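Local structure of putative NADH-depentdent flavin oxidoreductase (Cupriavidus metallidurans, 5OCS) at residues Leu204-Asp216 and Gly246-Ser259. The protein is an FMN-dependent ene-reductase of the Old Yellow Enzyme family, probably reducing activated carbon-carbon double bonds with electrons from a nicotinamide cofactor. Residues are numbered along the deposited sequence; the frame is centred on the assembly and turned at random.
Sequences LENRMRFPLEVFD and GTIALSHELKARGS
Two neighbouring helices on the outside of the TIM barrel meet here through Leu212 and Phe215 of 204-216 and Leu250, Leu254 and Arg257 of 246-259. Their axes approach to 11.0 Å at -49°, and CA pairs Met208-Leu250 and Leu212-Leu254 set the register. Met208 SD rests on the backbone of Leu250, 3.7 Å from its CA. Leu212 packs as a knob into the hole formed by Leu250, Glu253, Leu254 and Arg257: CD2 lies 3.6 Å from Leu250 CD1, while CD1 meets Glu253 CB.

Phe215, its CG anti to the backbone N (chi1 170°), extends between the second helix and the barrel strands. There Leu254 CD2 sits over one ring face, 4.0 Å from the centroid, a CH-pi contact; Arg257 O lies at the ring edge. The ring also touches Val228 and Met230 of strand 228-233, the barrel strand that joins the two helices in sequence, consistent with successive beta-alpha units. A Schellman motif with Gly258 at C-prime ends the second helix and brings Ser259 against Phe215 CZ.

Toward the outer side, Arg257 is the centre of a salt-bridge network with Glu253 and Asp216. NE meets the anti lone pair of Glu253 OE1 at 3.0 Å, while NH2 reaches the same oxygen from above the carboxylate plane. NH1 reaches Asp216 OD2 across the interface at 2.8 Å, on the syn side but bent (N-H...O 138°); the two planes are nearly parallel, though NH1 sits somewhat out of the carboxylate plane. Leu212 CB lies against one guanidinium face, 3.6 Å from NH1. One water links NH1 to Arg209 O, and a second donates to both Asp216 OD1 and Arg257 O.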
ATOM      1  N   LEU D 204      -0.740 -39.559  21.505  1.00 15.83           N
ATOM      2  CA  LEU D 204      -0.193 -38.567  20.589  1.00 16.52           C
ATOM      3  C   LEU D 204      -0.556 -38.942  19.162  1.00 17.36           C
ATOM      4  O   LEU D 204      -1.023 -38.110  18.378  1.00 16.65           O
ATOM      5  CB  LEU D 204       1.315 -38.446  20.763  1.00 16.71           C
ATOM      6  CG  LEU D 204       2.033 -37.478  19.818  1.00 16.87           C
ATOM      7  CD1 LEU D 204       1.367 -36.096  19.854  1.00 17.43           C
ATOM      8  CD2 LEU D 204       3.524 -37.356  20.082  1.00 16.85           C
ATOM      9  N   GLU D 205      -0.352 -40.213  18.822  1.00 19.52           N
ATOM     10  CA  GLU D 205      -0.676 -40.687  17.467  1.00 19.67           C
ATOM     11  C   GLU D 205      -2.136 -40.465  17.134  1.00 16.85           C
ATOM     12  O   GLU D 205      -2.463 -40.024  16.021  1.00 17.43           O
ATOM     13  CB  GLU D 205      -0.260 -42.153  17.286  1.00 22.45           C
ATOM     14  CG  GLU D 205      -0.452 -42.664  15.873  1.00 27.80           C
ATOM     15  CD  GLU D 205      -0.191 -44.165  15.774  1.00 32.29           C
ATOM     16  OE1 GLU D 205       0.799 -44.620  16.393  1.00 37.73           O
ATOM     17  OE2 GLU D 205      -0.976 -44.865  15.091  1.00 34.03           O
ATOM     18  N   ASN D 206      -3.033 -40.738  18.068  1.00 15.87           N
ATOM     19  CA  ASN D 206      -4.458 -40.496  17.843  1.00 15.61           C
ATOM     20  C   ASN D 206      -4.792 -39.019  17.674  1.00 15.77           C
ATOM     21  O   ASN D 206      -5.653 -38.657  16.873  1.00 15.86           O
ATOM     22  CB  ASN D 206      -5.302 -41.032  18.987  1.00 16.52           C
ATOM     23  CG  ASN D 206      -5.412 -42.553  18.985  1.00 17.86           C
ATOM     24  OD1 ASN D 206      -4.798 -43.243  18.169  1.00 17.77           O
ATOM     25  ND2 ASN D 206      -6.186 -43.076  19.923  1.00 19.30           N
ATOM     26  N   ARG D 207      -4.126 -38.175  18.445  1.00 14.90           N
ATOM     27  CA  ARG D 207      -4.369 -36.719  18.378  1.00 13.88           C
ATOM     28  C   ARG D 207      -3.859 -36.096  17.068  1.00 14.05           C
ATOM     29  O   ARG D 207      -4.453 -35.137  16.571  1.00 12.80           O
ATOM     30  CB  ARG D 207      -3.760 -36.027  19.590  1.00 13.52           C
ATOM     31  CG  ARG D 207      -4.576 -36.322  20.846  1.00 14.68           C
ATOM     32  CD  ARG D 207      -4.049 -35.630  22.079  1.00 15.02           C
ATOM     33  NE  ARG D 207      -2.912 -36.335  22.664  1.00 16.27           N
ATOM     34  CZ  ARG D 207      -1.668 -35.874  22.768  1.00 17.00           C
ATOM     35  NH1 ARG D 207      -1.321 -34.687  22.275  1.00 16.54           N
ATOM     36  NH2 ARG D 207      -0.726 -36.610  23.388  1.00 16.93           N
ATOM     37  N   MET D 208      -2.794 -36.649  16.508  1.00 14.22           N
ATOM     38  CA  MET D 208      -2.261 -36.135  15.236  1.00 14.59           C
ATOM     39  C   MET D 208      -3.025 -36.683  14.043  1.00 14.96           C
ATOM     40  O   MET D 208      -2.846 -36.185  12.933  1.00 14.21           O
ATOM     41  CB  MET D 208      -0.797 -36.523  15.096  1.00 15.52           C
ATOM     42  CG  MET D 208       0.123 -35.903  16.118  1.00 15.39           C
ATOM     43  SD  MET D 208       1.875 -36.135  15.812  1.00 18.00           S
ATOM     44  CE  MET D 208       1.988 -37.935  15.814  1.00 16.90           C
ATOM     45  N   ARG D 209      -3.812 -37.736  14.249  1.00 14.54           N
ATOM     46  CA  ARG D 209      -4.447 -38.466  13.172  1.00 15.27           C
ATOM     47  C   ARG D 209      -5.317 -37.578  12.277  1.00 14.33           C
ATOM     48  O   ARG D 209      -5.152 -37.614  11.076  1.00 13.53           O
ATOM     49  CB  ARG D 209      -5.309 -39.630  13.712  1.00 16.76           C
ATOM     50  CG  ARG D 209      -5.798 -40.637  12.646  1.00 17.48           C
ATOM     51  CD  ARG D 209      -6.581 -41.814  13.253  1.00 19.07           C
ATOM     52  NE  ARG D 209      -5.868 -42.411  14.388  1.00 20.30           N
ATOM     53  CZ  ARG D 209      -4.757 -43.146  14.283  1.00 23.73           C
ATOM     54  NH1 ARG D 209      -4.224 -43.426  13.098  1.00 26.00           N
ATOM     55  NH2 ARG D 209      -4.146 -43.599  15.375  1.00 22.70           N
ATOM     56  N   PHE D 210      -6.248 -36.814  12.848  1.00 13.23           N
ATOM     57  CA  PHE D 210      -7.137 -36.003  12.010  1.00 13.22           C
ATOM     58  C   PHE D 210      -6.401 -34.837  11.340  1.00 12.73           C
ATOM     59  O   PHE D 210      -6.567 -34.648  10.106  1.00 11.94           O
ATOM     60  CB  PHE D 210      -8.349 -35.526  12.789  1.00 12.98           C
ATOM     61  CG  PHE D 210      -9.344 -34.728  11.965  1.00 14.00           C
ATOM     62  CD1 PHE D 210      -9.949 -35.284  10.827  1.00 14.50           C
ATOM     63  CD2 PHE D 210      -9.620 -33.403  12.270  1.00 13.72           C
ATOM     64  CE1 PHE D 210     -10.870 -34.565  10.074  1.00 14.43           C
ATOM     65  CE2 PHE D 210     -10.559 -32.669  11.518  1.00 15.54           C
ATOM     66  CZ  PHE D 210     -11.179 -33.254  10.419  1.00 15.06           C
ATOM     67  N   PRO D 211      -5.565 -34.071  12.094  1.00 12.19           N
ATOM     68  CA  PRO D 211      -4.737 -33.073  11.401  1.00 12.09           C
ATOM     69  C   PRO D 211      -3.913 -33.651  10.216  1.00 12.87           C
ATOM     70  O   PRO D 211      -3.825 -33.029   9.141  1.00 12.50           O
ATOM     71  CB  PRO D 211      -3.800 -32.564  12.503  1.00 12.64           C
ATOM     72  CG  PRO D 211      -4.685 -32.637  13.714  1.00 12.37           C
ATOM     73  CD  PRO D 211      -5.494 -33.885  13.559  1.00 12.98           C
ATOM     74  N   LEU D 212      -3.336 -34.845  10.414  1.00 13.37           N
ATOM     75  CA  LEU D 212      -2.597 -35.492   9.332  1.00 13.72           C
ATOM     76  C   LEU D 212      -3.507 -35.992   8.212  1.00 14.48           C
ATOM     77  O   LEU D 212      -3.081 -35.943   7.046  1.00 15.18           O
ATOM     78  CB  LEU D 212      -1.657 -36.577   9.870  1.00 14.22           C
ATOM     79  CG  LEU D 212      -0.504 -35.989  10.684  1.00 13.95           C
ATOM     80  CD1 LEU D 212       0.255 -37.091  11.407  1.00 14.85           C
ATOM     81  CD2 LEU D 212       0.448 -35.163   9.864  1.00 14.54           C
ATOM     82  N   GLU D 213      -4.728 -36.435   8.520  1.00 13.79           N
ATOM     83  CA  GLU D 213      -5.728 -36.774   7.460  1.00 14.39           C
ATOM     84  C   GLU D 213      -6.035 -35.555   6.595  1.00 14.20           C
ATOM     85  O   GLU D 213      -6.124 -35.635   5.363  1.00 13.93           O
ATOM     86  CB  GLU D 213      -7.030 -37.312   8.019  1.00 15.57           C
ATOM     87  CG  GLU D 213      -6.871 -38.732   8.575  1.00 16.82           C
ATOM     88  CD  GLU D 213      -8.074 -39.220   9.298  1.00 18.08           C
ATOM     89  OE1 GLU D 213      -9.048 -38.442   9.428  1.00 20.19           O
ATOM     90  OE2 GLU D 213      -8.056 -40.401   9.734  1.00 20.63           O
ATOM     91  N   VAL D 214      -6.198 -34.416   7.260  1.00 13.84           N
ATOM     92  CA  VAL D 214      -6.544 -33.182   6.541  1.00 14.01           C
ATOM     93  C   VAL D 214      -5.381 -32.792   5.667  1.00 13.61           C
ATOM     94  O   VAL D 214      -5.581 -32.515   4.447  1.00 13.37           O
ATOM     95  CB  VAL D 214      -6.921 -32.038   7.504  1.00 14.13           C
ATOM     96  CG1 VAL D 214      -7.160 -30.721   6.753  1.00 15.25           C
ATOM     97  CG2 VAL D 214      -8.177 -32.427   8.237  1.00 13.77           C
ATOM     98  N   PHE D 215      -4.173 -32.761   6.251  1.00 12.42           N
ATOM     99  CA  PHE D 215      -2.978 -32.441   5.485  1.00 13.85           C
ATOM    100  C   PHE D 215      -2.874 -33.374   4.273  1.00 13.95           C
ATOM    101  O   PHE D 215      -2.625 -32.915   3.144  1.00 14.19           O
ATOM    102  CB  PHE D 215      -1.695 -32.564   6.295  1.00 14.07           C
ATOM    103  CG  PHE D 215      -0.483 -32.464   5.458  1.00 15.02           C
ATOM    104  CD1 PHE D 215       0.044 -31.225   5.134  1.00 15.48           C
ATOM    105  CD2 PHE D 215       0.089 -33.602   4.921  1.00 15.21           C
ATOM    106  CE1 PHE D 215       1.112 -31.126   4.288  1.00 14.78           C
ATOM    107  CE2 PHE D 215       1.164 -33.508   4.075  1.00 16.58           C
ATOM    108  CZ  PHE D 215       1.685 -32.263   3.764  1.00 16.07           C
ATOM    109  N   ASP D 216      -3.027 -34.680   4.504  1.00 13.07           N
ATOM    110  CA  ASP D 216      -2.951 -35.655   3.384  1.00 14.89           C
ATOM    111  C   ASP D 216      -3.963 -35.398   2.316  1.00 14.62           C
ATOM    112  O   ASP D 216      -3.637 -35.468   1.135  1.00 16.17           O
ATOM    113  CB  ASP D 216      -3.127 -37.110   3.892  1.00 16.37           C
ATOM    114  CG  ASP D 216      -1.906 -37.609   4.655  1.00 17.88           C
ATOM    115  OD1 ASP D 216      -0.810 -37.019   4.506  1.00 19.02           O
ATOM    116  OD2 ASP D 216      -2.049 -38.623   5.391  1.00 19.84           O
ATOM    117  N   GLY D 246       5.516 -32.901  20.878  1.00 13.12           N
ATOM    118  CA  GLY D 246       4.478 -33.122  19.900  1.00 12.21           C
ATOM    119  C   GLY D 246       4.803 -32.457  18.567  1.00 12.09           C
ATOM    120  O   GLY D 246       4.611 -33.049  17.501  1.00 11.06           O
ATOM    121  N   THR D 247       5.216 -31.196  18.635  1.00 12.49           N
ATOM    122  CA  THR D 247       5.600 -30.459  17.433  1.00 13.53           C
ATOM    123  C   THR D 247       6.649 -31.213  16.609  1.00 13.89           C
ATOM    124  O   THR D 247       6.555 -31.265  15.376  1.00 13.56           O
ATOM    125  CB  THR D 247       6.122 -29.071  17.814  1.00 13.52           C
ATOM    126  OG1 THR D 247       5.038 -28.397  18.418  1.00 13.68           O
ATOM    127  CG2 THR D 247       6.559 -28.267  16.634  1.00 13.69           C
ATOM    128  N   ILE D 248       7.656 -31.749  17.285  1.00 14.11           N
ATOM    129  CA  ILE D 248       8.732 -32.467  16.595  1.00 15.47           C
ATOM    130  C   ILE D 248       8.181 -33.728  15.962  1.00 14.96           C
ATOM    131  O   ILE D 248       8.504 -34.019  14.816  1.00 15.46           O
ATOM    132  CB  ILE D 248       9.932 -32.741  17.536  1.00 16.16           C
ATOM    133  CG1 ILE D 248      10.599 -31.417  17.863  1.00 16.97           C
ATOM    134  CG2 ILE D 248      10.949 -33.676  16.868  1.00 16.86           C
ATOM    135  CD1 ILE D 248      11.542 -31.431  19.026  1.00 18.12           C
ATOM    136  N   ALA D 249       7.329 -34.456  16.686  1.00 15.29           N
ATOM    137  CA  ALA D 249       6.760 -35.701  16.161  1.00 15.32           C
ATOM    138  C   ALA D 249       5.834 -35.421  14.965  1.00 14.46           C
ATOM    139  O   ALA D 249       5.824 -36.139  13.942  1.00 13.49           O
ATOM    140  CB  ALA D 249       6.017 -36.438  17.265  1.00 15.86           C
ATOM    141  N   LEU D 250       5.056 -34.354  15.096  1.00 13.19           N
ATOM    142  CA  LEU D 250       4.200 -33.962  14.002  1.00 13.41           C
ATOM    143  C   LEU D 250       5.049 -33.537  12.752  1.00 12.62           C
ATOM    144  O   LEU D 250       4.705 -33.915  11.621  1.00 14.27           O
ATOM    145  CB  LEU D 250       3.230 -32.871  14.458  1.00 12.34           C
ATOM    146  CG  LEU D 250       2.295 -32.306  13.363  1.00 12.88           C
ATOM    147  CD1 LEU D 250       1.338 -33.373  12.873  1.00 13.13           C
ATOM    148  CD2 LEU D 250       1.508 -31.127  13.934  1.00 12.92           C
ATOM    149  N   SER D 251       6.135 -32.819  12.972  1.00 13.22           N
ATOM    150  CA  SER D 251       7.002 -32.322  11.884  1.00 13.11           C
ATOM    151  C   SER D 251       7.687 -33.499  11.174  1.00 14.26           C
ATOM    152  O   SER D 251       7.754 -33.531   9.939  1.00 14.17           O
ATOM    153  CB  SER D 251       7.996 -31.328  12.394  1.00 14.70           C
ATOM    154  OG  SER D 251       7.317 -30.194  12.946  1.00 13.27           O
ATOM    155  N   HIS D 252       8.086 -34.523  11.934  1.00 15.07           N
ATOM    156  CA  HIS D 252       8.588 -35.775  11.289  1.00 16.74           C
ATOM    157  C   HIS D 252       7.516 -36.416  10.396  1.00 16.17           C
ATOM    158  O   HIS D 252       7.801 -36.851   9.262  1.00 16.88           O
ATOM    159  CB  HIS D 252       9.113 -36.835  12.319  1.00 17.72           C
ATOM    160  CG  HIS D 252      10.449 -36.510  12.931  1.00 18.51           C
ATOM    161  ND1 HIS D 252      11.616 -36.450  12.204  1.00 18.08           N
ATOM    162  CD2 HIS D 252      10.801 -36.270  14.213  1.00 18.43           C
ATOM    163  CE1 HIS D 252      12.624 -36.164  13.004  1.00 19.88           C
ATOM    164  NE2 HIS D 252      12.154 -36.031  14.228  1.00 20.34           N
ATOM    165  N   GLU D 253       6.288 -36.508  10.890  1.00 15.94           N
ATOM    166  CA  GLU D 253       5.205 -37.051  10.091  1.00 16.67           C
ATOM    167  C   GLU D 253       4.921 -36.223   8.866  1.00 16.08           C
ATOM    168  O   GLU D 253       4.731 -36.784   7.784  1.00 16.62           O
ATOM    169  CB  GLU D 253       3.941 -37.222  10.886  1.00 18.31           C
ATOM    170  CG  GLU D 253       3.952 -38.428  11.801  1.00 21.49           C
ATOM    171  CD  GLU D 253       4.030 -39.738  11.033  1.00 23.16           C
ATOM    172  OE1 GLU D 253       3.499 -39.863   9.912  1.00 22.58           O
ATOM    173  OE2 GLU D 253       4.681 -40.638  11.552  1.00 32.13           O
ATOM    174  N   LEU D 254       4.929 -34.897   9.030  1.00 15.54           N
ATOM    175  CA  LEU D 254       4.712 -34.000   7.879  1.00 15.99           C
ATOM    176  C   LEU D 254       5.765 -34.247   6.793  1.00 16.10           C
ATOM    177  O   LEU D 254       5.432 -34.381   5.615  1.00 16.69           O
ATOM    178  CB  LEU D 254       4.746 -32.537   8.327  1.00 15.56           C
ATOM    179  CG  LEU D 254       3.517 -32.154   9.150  1.00 16.07           C
ATOM    180  CD1 LEU D 254       3.736 -30.854   9.901  1.00 16.18           C
ATOM    181  CD2 LEU D 254       2.314 -32.037   8.253  1.00 16.41           C
ATOM    182  N   LYS D 255       7.016 -34.353   7.204  1.00 16.29           N
ATOM    183  CA  LYS D 255       8.097 -34.642   6.259  1.00 17.11           C
ATOM    184  C   LYS D 255       7.891 -35.964   5.515  1.00 17.73           C
ATOM    185  O   LYS D 255       8.027 -36.024   4.293  1.00 16.67           O
ATOM    186  CB  LYS D 255       9.434 -34.633   6.967  1.00 18.85           C
ATOM    187  CG  LYS D 255      10.601 -34.903   6.043  1.00 20.37           C
ATOM    188  CD  LYS D 255      11.910 -34.544   6.682  1.00 22.32           C
ATOM    189  CE  LYS D 255      13.076 -34.877   5.749  1.00 26.09           C
ATOM    190  NZ  LYS D 255      14.273 -34.133   6.221  1.00 27.78           N
ATOM    191  N   ALA D 256       7.531 -37.014   6.236  1.00 17.96           N
ATOM    192  CA  ALA D 256       7.291 -38.332   5.630  1.00 18.54           C
ATOM    193  C   ALA D 256       6.081 -38.330   4.710  1.00 19.18           C
ATOM    194  O   ALA D 256       6.010 -39.109   3.757  1.00 19.56           O
ATOM    195  CB  ALA D 256       7.079 -39.379   6.720  1.00 18.81           C
ATOM    196  N   ARG D 257       5.127 -37.439   4.958  1.00 17.00           N
ATOM    197  CA  ARG D 257       3.962 -37.336   4.124  1.00 17.90           C
ATOM    198  C   ARG D 257       4.087 -36.272   3.021  1.00 16.94           C
ATOM    199  O   ARG D 257       3.123 -35.951   2.403  1.00 16.39           O
ATOM    200  CB  ARG D 257       2.735 -37.088   4.998  1.00 19.06           C
ATOM    201  CG  ARG D 257       2.378 -38.326   5.842  1.00 20.13           C
ATOM    202  CD  ARG D 257       1.403 -37.992   6.933  1.00 21.58           C
ATOM    203  NE  ARG D 257       1.370 -39.022   7.986  1.00 24.02           N
ATOM    204  CZ  ARG D 257       0.289 -39.691   8.385  1.00 24.02           C
ATOM    205  NH1 ARG D 257      -0.904 -39.484   7.846  1.00 24.27           N
ATOM    206  NH2 ARG D 257       0.403 -40.575   9.371  1.00 25.92           N
ATOM    207  N   GLY D 258       5.272 -35.759   2.764  1.00 15.81           N
ATOM    208  CA  GLY D 258       5.453 -34.876   1.604  1.00 15.85           C
ATOM    209  C   GLY D 258       5.134 -33.414   1.837  1.00 14.68           C
ATOM    210  O   GLY D 258       5.008 -32.654   0.872  1.00 15.90           O
ATOM    211  N   SER D 259       5.003 -32.997   3.089  1.00 14.20           N
ATOM    212  CA  SER D 259       5.079 -31.550   3.399  1.00 13.60           C
ATOM    213  C   SER D 259       6.300 -30.850   2.842  1.00 13.49           C
ATOM    214  O   SER D 259       7.408 -31.381   2.890  1.00 14.89           O
ATOM    215  CB  SER D 259       5.013 -31.304   4.908  1.00 13.98           C
ATOM    216  OG  SER D 259       4.717 -29.922   5.125  1.00 12.64           O
TER
HETATM  217  O   HOH W   1      -3.514 -39.630   9.794  1.00 18.76           O
HETATM  218  O   HOH W   2       0.616 -36.961   2.128  1.00 20.81           O